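Long-range contacts in aspartate--tRNA(Asp/Asn) ligase (Thermus thermophilus, PDB 1N9W), which attaches L-aspartate, activated by ATP as Asp-AMP, to both tRNA(Asp) and tRNA(Asn), working as a homodimer without discriminating between the two: residues R2-D7 with D38-V43; E17-L22 with A58-G63. All blocks are in the same frame, centred on the assembly; numbering follows the deposited sequence.

Contact 1 of 2, residues R2-D7 with D38-V43; sequences RVLVRD and DRSGVV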
loop_
_atom_site.group_PDB
_atom_site.type_symbol
_atom_site.label_atom_id
_atom_site.label_comp_id
_atom_site.label_asym_id
_atom_site.label_seq_id
_atom_site.Cartn_x
_atom_site.Cartn_y
_atom_site.Cartn_z
ATOM N N ARG B 2 1.321 28.713 -7.634
ATOM C CA ARG B 2 0.049 28.106 -7.268
ATOM C C ARG B 2 -0.006 27.923 -5.755
ATOM O O ARG B 2 0.912 27.368 -5.151
ATOM C CB ARG B 2 -0.135 26.756 -7.973
ATOM C CG ARG B 2 -1.590 26.259 -8.013
ATOM C CD ARG B 2 -1.932 25.258 -6.898
ATOM N NE ARG B 2 -3.347 24.858 -6.925
ATOM C CZ ARG B 2 -3.793 23.624 -6.681
ATOM N NH1 ARG B 2 -2.942 22.649 -6.395
ATOM N NH2 ARG B 2 -5.094 23.358 -6.725
ATOM N N VAL B 3 -1.082 28.416 -5.152
ATOM C CA VAL B 3 -1.281 28.312 -3.710
ATOM C C VAL B 3 -2.574 27.547 -3.405
ATOM O O VAL B 3 -3.604 27.772 -4.035
ATOM C CB VAL B 3 -1.387 29.726 -3.048
ATOM C CG1 VAL B 3 -1.515 29.586 -1.540
ATOM C CG2 VAL B 3 -0.172 30.571 -3.411
ATOM N N LEU B 4 -2.503 26.636 -2.440
ATOM C CA LEU B 4 -3.656 25.858 -2.018
ATOM C C LEU B 4 -4.493 26.698 -1.054
ATOM O O LEU B 4 -3.975 27.596 -0.385
ATOM C CB LEU B 4 -3.197 24.592 -1.309
ATOM C CG LEU B 4 -2.734 23.434 -2.195
ATOM C CD1 LEU B 4 -1.943 22.397 -1.373
ATOM C CD2 LEU B 4 -3.969 22.794 -2.809
ATOM N N VAL B 5 -5.785 26.404 -0.986
ATOM C CA VAL B 5 -6.685 27.117 -0.094
ATOM C C VAL B 5 -6.196 27.114 1.364
ATOM O O VAL B 5 -6.308 28.117 2.066
ATOM C CB VAL B 5 -8.106 26.511 -0.164
ATOM C CG1 VAL B 5 -9.001 27.118 0.930
ATOM C CG2 VAL B 5 -8.705 26.772 -1.546
ATOM N N ARG B 6 -5.633 26.001 1.818
ATOM C CA ARG B 6 -5.179 25.952 3.202
ATOM C C ARG B 6 -3.990 26.865 3.516
ATOM O O ARG B 6 -3.816 27.267 4.660
ATOM C CB ARG B 6 -4.852 24.515 3.624
ATOM C CG ARG B 6 -3.736 23.841 2.850
ATOM C CD ARG B 6 -3.290 22.580 3.569
ATOM N NE ARG B 6 -2.441 21.765 2.698
ATOM C CZ ARG B 6 -2.833 20.621 2.141
ATOM N NH1 ARG B 6 -4.058 20.146 2.375
ATOM N NH2 ARG B 6 -2.010 19.977 1.333
ATOM N N ASP B 7 -3.190 27.211 2.513
ATOM C CA ASP B 7 -2.034 28.054 2.761
ATOM C C ASP B 7 -2.278 29.529 2.453
ATOM O O ASP B 7 -1.381 30.360 2.594
ATOM C CB ASP B 7 -0.843 27.539 1.953
ATOM C CG ASP B 7 -0.549 26.086 2.224
ATOM O OD1 ASP B 7 -0.447 25.715 3.410
ATOM O OD2 ASP B 7 -0.422 25.301 1.249
ATOM N N ASP B 38 -10.372 23.352 -3.726
ATOM C CA ASP B 38 -9.317 22.499 -4.211
ATOM C C ASP B 38 -9.223 21.327 -3.225
ATOM O O ASP B 38 -10.110 21.171 -2.380
ATOM C CB ASP B 38 -7.981 23.271 -4.435
ATOM C CG ASP B 38 -7.448 23.954 -3.189
ATOM O OD1 ASP B 38 -7.749 23.476 -2.077
ATOM O OD2 ASP B 38 -6.682 24.946 -3.329
ATOM N N ARG B 39 -8.200 20.491 -3.357
ATOM C CA ARG B 39 -8.080 19.338 -2.487
ATOM C C ARG B 39 -7.927 19.700 -1.019
ATOM O O ARG B 39 -8.074 18.848 -0.145
ATOM C CB ARG B 39 -6.915 18.439 -2.943
ATOM C CG ARG B 39 -5.538 19.111 -2.995
ATOM C CD ARG B 39 -4.479 18.135 -3.521
ATOM N NE ARG B 39 -3.120 18.614 -3.352
ATOM C CZ ARG B 39 -2.481 19.396 -4.213
ATOM N NH1 ARG B 39 -3.082 19.795 -5.324
ATOM N NH2 ARG B 39 -1.241 19.781 -3.954
ATOM N N SER B 40 -7.654 20.971 -0.741
ATOM C CA SER B 40 -7.452 21.410 0.651
ATOM C C SER B 40 -8.590 22.240 1.241
ATOM O O SER B 40 -8.545 22.588 2.416
ATOM C CB SER B 40 -6.149 22.204 0.779
ATOM O OG SER B 40 -6.291 23.486 0.197
ATOM N N GLY B 41 -9.609 22.559 0.446
ATOM C CA GLY B 41 -10.712 23.334 0.995
ATOM C C GLY B 41 -11.432 24.242 0.015
ATOM O O GLY B 41 -11.298 24.093 -1.203
ATOM N N VAL B 42 -12.214 25.182 0.547
ATOM C CA VAL B 42 -12.946 26.114 -0.303
ATOM C C VAL B 42 -12.603 27.566 0.012
ATOM O O VAL B 42 -12.339 27.928 1.160
ATOM C CB VAL B 42 -14.496 25.951 -0.177
ATOM C CG1 VAL B 42 -14.908 24.520 -0.518
ATOM C CG2 VAL B 42 -14.957 26.317 1.233
ATOM N N VAL B 43 -12.603 28.387 -1.024
ATOM C CA VAL B 43 -12.319 29.798 -0.865
ATOM C C VAL B 43 -13.261 30.638 -1.731
ATOM O O VAL B 43 -13.618 30.251 -2.853
ATOM C CB VAL B 43 -10.848 30.132 -1.230
ATOM C CG1 VAL B 43 -10.591 29.891 -2.727
ATOM C CG2 VAL B 43 -10.544 31.570 -0.857
HETATM O O HOH W 1 -5.338 26.355 -5.450
HETATM O O HOH W 2 -0.149 21.430 -6.343
HETATM O O HOH W 3 -3.452 18.078 -0.338
#
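The turn joining two strands of the OB-fold anticodon-binding domain, type I from D38 to G41, is clasped by V5 and R6 of the N-terminal loop. V5 N donates to the syn lone pair of D38 OD2 at 2.9 Å, and R6 N to S40 OG at 3.1 Å. With D38 CG between its backbone N and carbonyl carbon (chi1 59°), D38 OD1 turns back on its loop: S40 N reaches it in an Asx turn, and S40 OG, from the same face, at 2.7 Å. V5 lies against this network, CG2 3.3 Å from D38 OD2 and CG1 3.4 Å from V42 O. L4 CD2 sits over the centre of the R39 guanidinium and, nearer the rim, over that of R2. R2 NH1 and R39 NH1, both donors, lie 3.1 Å apart; water 2 accepts from R39 NH2 and, weakly, from R2 NH1. E191 of the second subunit forms a salt bridge with R39, D143 of that subunit with both R6 and R39, and R2 NH2 hydrogen-bonds to L19 O. Acids across the dimer interface thus probably offset the crowded positive charge, while D38 and S40 hold the loop backbone.

Contact 2 of 2, residues E17-L22 with A58-G63; sequences ELLGFL and ALRVRG
Antiparallel pairing of E17-L22 with A58-G63 builds part of the curved sheet of the OB-fold, the anticodon-binding domain of this synthetase. The axes of these two short segments approach to 4.5 Å, with their directions 162° apart. L18 pairs with V61 and G20 with L59 as hydrogen-bonded pairs, each with bonds both ways, from L18 N to V61 O at 2.6 Å to G20 N to L59 O at 3.1 Å. Between and beyond them stand the non-hydrogen-bonded pairs of E17 with R62, L19 with R60 and F21 with A58.

The two faces differ in relief. On the inner one L18 and V61 stand abreast, CB to CB 4.2 Å, and L36 covers both, with V43 and V77 against L18 and V45 and A79 against V61. G20 puts no side chain beside L59; L59 instead reaches across to the neighbouring strand, diagonally past the glycine, its CD1 4.0 Å from L22 CB. On the other face A58 is the low point next to the F21 ring, whose CE2 lies 4.0 Å from A58 CB. F223 of the second subunit meets that ring edge-to-face, and G383 of the same subunit packs on F21 and A58. L19 bends its CD2 over the start of the R60 side chain, 3.7 Å from R60 CB.

R60 is extended from CG to NE, with CG anti to the backbone N (chi1 169°), and the chain runs diagonally from its partner L19 toward E17. R60 NH1 has a second acid in E83. The carboxylate and guanidinium planes stand 72° apart, and E17 OE2 accepts two weak hydrogen bonds of a salt bridge at the guanidinium edge, from R60 NE at 3.0 Å and from R60 NH2.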
loop_
_atom_site.group_PDB
_atom_site.type_symbol
_atom_site.label_atom_id
_atom_site.label_comp_id
_atom_site.label_asym_id
_atom_site.label_seq_id
_atom_site.Cartn_x
_atom_site.Cartn_y
_atom_site.Cartn_z
ATOM N N GLU B 17 -2.235 32.305 -7.286
ATOM C CA GLU B 17 -2.899 31.572 -8.359
ATOM C C GLU B 17 -3.583 30.364 -7.741
ATOM O O GLU B 17 -2.975 29.639 -6.963
ATOM C CB GLU B 17 -1.884 31.114 -9.406
ATOM C CG GLU B 17 -2.544 30.580 -10.665
ATOM C CD GLU B 17 -1.560 30.258 -11.773
ATOM O OE1 GLU B 17 -0.995 29.135 -11.760
ATOM O OE2 GLU B 17 -1.343 31.138 -12.647
ATOM N N LEU B 18 -4.855 30.163 -8.062
ATOM C CA LEU B 18 -5.600 29.028 -7.513
ATOM C C LEU B 18 -6.007 28.085 -8.646
ATOM O O LEU B 18 -6.174 28.514 -9.791
ATOM C CB LEU B 18 -6.865 29.529 -6.799
ATOM C CG LEU B 18 -6.715 30.564 -5.661
ATOM C CD1 LEU B 18 -8.028 31.266 -5.434
ATOM C CD2 LEU B 18 -6.239 29.874 -4.395
ATOM N N LEU B 19 -6.129 26.800 -8.327
ATOM C CA LEU B 19 -6.579 25.790 -9.289
ATOM C C LEU B 19 -7.609 24.991 -8.509
ATOM O O LEU B 19 -7.369 24.630 -7.358
ATOM C CB LEU B 19 -5.435 24.869 -9.736
ATOM C CG LEU B 19 -4.286 25.548 -10.511
ATOM C CD1 LEU B 19 -3.176 24.534 -10.796
ATOM C CD2 LEU B 19 -4.833 26.141 -11.809
ATOM N N GLY B 20 -8.769 24.747 -9.111
ATOM C CA GLY B 20 -9.802 23.989 -8.417
ATOM C C GLY B 20 -11.082 23.878 -9.219
ATOM O O GLY B 20 -11.062 24.024 -10.441
ATOM N N PHE B 21 -12.192 23.609 -8.540
ATOM C CA PHE B 21 -13.491 23.479 -9.202
ATOM C C PHE B 21 -14.500 24.453 -8.632
ATOM O O PHE B 21 -14.498 24.724 -7.432
ATOM C CB PHE B 21 -14.059 22.068 -9.033
ATOM C CG PHE B 21 -13.166 20.988 -9.554
ATOM C CD1 PHE B 21 -12.127 20.486 -8.771
ATOM C CD2 PHE B 21 -13.346 20.482 -10.838
ATOM C CE1 PHE B 21 -11.293 19.495 -9.258
ATOM C CE2 PHE B 21 -12.511 19.490 -11.332
ATOM C CZ PHE B 21 -11.479 18.992 -10.547
ATOM N N LEU B 22 -15.379 24.962 -9.486
ATOM C CA LEU B 22 -16.401 25.898 -9.038
ATOM C C LEU B 22 -17.443 25.188 -8.151
ATOM O O LEU B 22 -18.326 24.492 -8.653
ATOM C CB LEU B 22 -17.072 26.526 -10.261
ATOM C CG LEU B 22 -18.142 27.608 -10.058
ATOM C CD1 LEU B 22 -17.590 28.783 -9.255
ATOM C CD2 LEU B 22 -18.611 28.068 -11.437
ATOM N N ALA B 58 -13.764 23.166 -14.021
ATOM C CA ALA B 58 -12.403 23.258 -13.500
ATOM C C ALA B 58 -11.919 24.660 -13.841
ATOM O O ALA B 58 -12.054 25.111 -14.980
ATOM C CB ALA B 58 -11.513 22.209 -14.150
ATOM N N LEU B 59 -11.353 25.347 -12.855
ATOM C CA LEU B 59 -10.893 26.717 -13.055
ATOM C C LEU B 59 -9.490 27.039 -12.570
ATOM O O LEU B 59 -8.894 26.335 -11.752
ATOM C CB LEU B 59 -11.819 27.682 -12.318
ATOM C CG LEU B 59 -13.331 27.632 -12.421
ATOM C CD1 LEU B 59 -13.878 28.658 -11.451
ATOM C CD2 LEU B 59 -13.790 27.915 -13.835
ATOM N N ARG B 60 -8.992 28.152 -13.078
ATOM C CA ARG B 60 -7.719 28.683 -12.655
ATOM C C ARG B 60 -8.080 30.122 -12.297
ATOM O O ARG B 60 -8.777 30.792 -13.064
ATOM C CB ARG B 60 -6.706 28.657 -13.797
ATOM C CG ARG B 60 -5.447 29.431 -13.498
ATOM C CD ARG B 60 -4.380 29.172 -14.539
ATOM N NE ARG B 60 -3.436 30.267 -14.560
ATOM C CZ ARG B 60 -3.680 31.455 -15.106
ATOM N NH1 ARG B 60 -4.842 31.701 -15.695
ATOM N NH2 ARG B 60 -2.768 32.420 -15.031
ATOM N N VAL B 61 -7.657 30.572 -11.121
ATOM C CA VAL B 61 -7.933 31.934 -10.680
ATOM C C VAL B 61 -6.674 32.655 -10.215
ATOM O O VAL B 61 -5.891 32.132 -9.416
ATOM C CB VAL B 61 -8.946 31.994 -9.504
ATOM C CG1 VAL B 61 -9.039 33.441 -8.983
ATOM C CG2 VAL B 61 -10.331 31.497 -9.945
ATOM N N ARG B 62 -6.491 33.866 -10.726
ATOM C CA ARG B 62 -5.353 34.704 -10.346
ATOM C C ARG B 62 -5.935 35.927 -9.645
ATOM O O ARG B 62 -6.804 36.607 -10.191
ATOM C CB ARG B 62 -4.565 35.127 -11.590
ATOM C CG ARG B 62 -3.479 36.164 -11.315
ATOM C CD ARG B 62 -2.617 36.421 -12.553
ATOM N NE ARG B 62 -3.364 37.028 -13.670
ATOM C CZ ARG B 62 -3.552 38.336 -13.832
ATOM N NH1 ARG B 62 -3.053 39.199 -12.953
ATOM N NH2 ARG B 62 -4.228 38.778 -14.878
ATOM N N GLY B 63 -5.466 36.205 -8.435
ATOM C CA GLY B 63 -5.991 37.348 -7.716
ATOM C C GLY B 63 -5.351 37.698 -6.390
ATOM O O GLY B 63 -4.436 37.017 -5.923
#

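In the fold
From the N terminus the chain runs through the loop of 2-7, enters strand 15-28, which carries the first half of contact 2, turns into strand 31-38, and at 38-43 comes back to the N-terminal loop, closing contact 1. It then follows strand 41-47 and reaches 58-63, which closes contact 2. The two closures therefore cross rather than nest. Contact 1 ties the leading loop to the turn ahead of strand 41-47; contact 2 joins strand 15-28 to strand 58-67 of the same sheet. Their centres lie about 10 Å apart, and they meet directly where V3 N probably hydrogen-bonds to E17 O. Both also touch the second subunit.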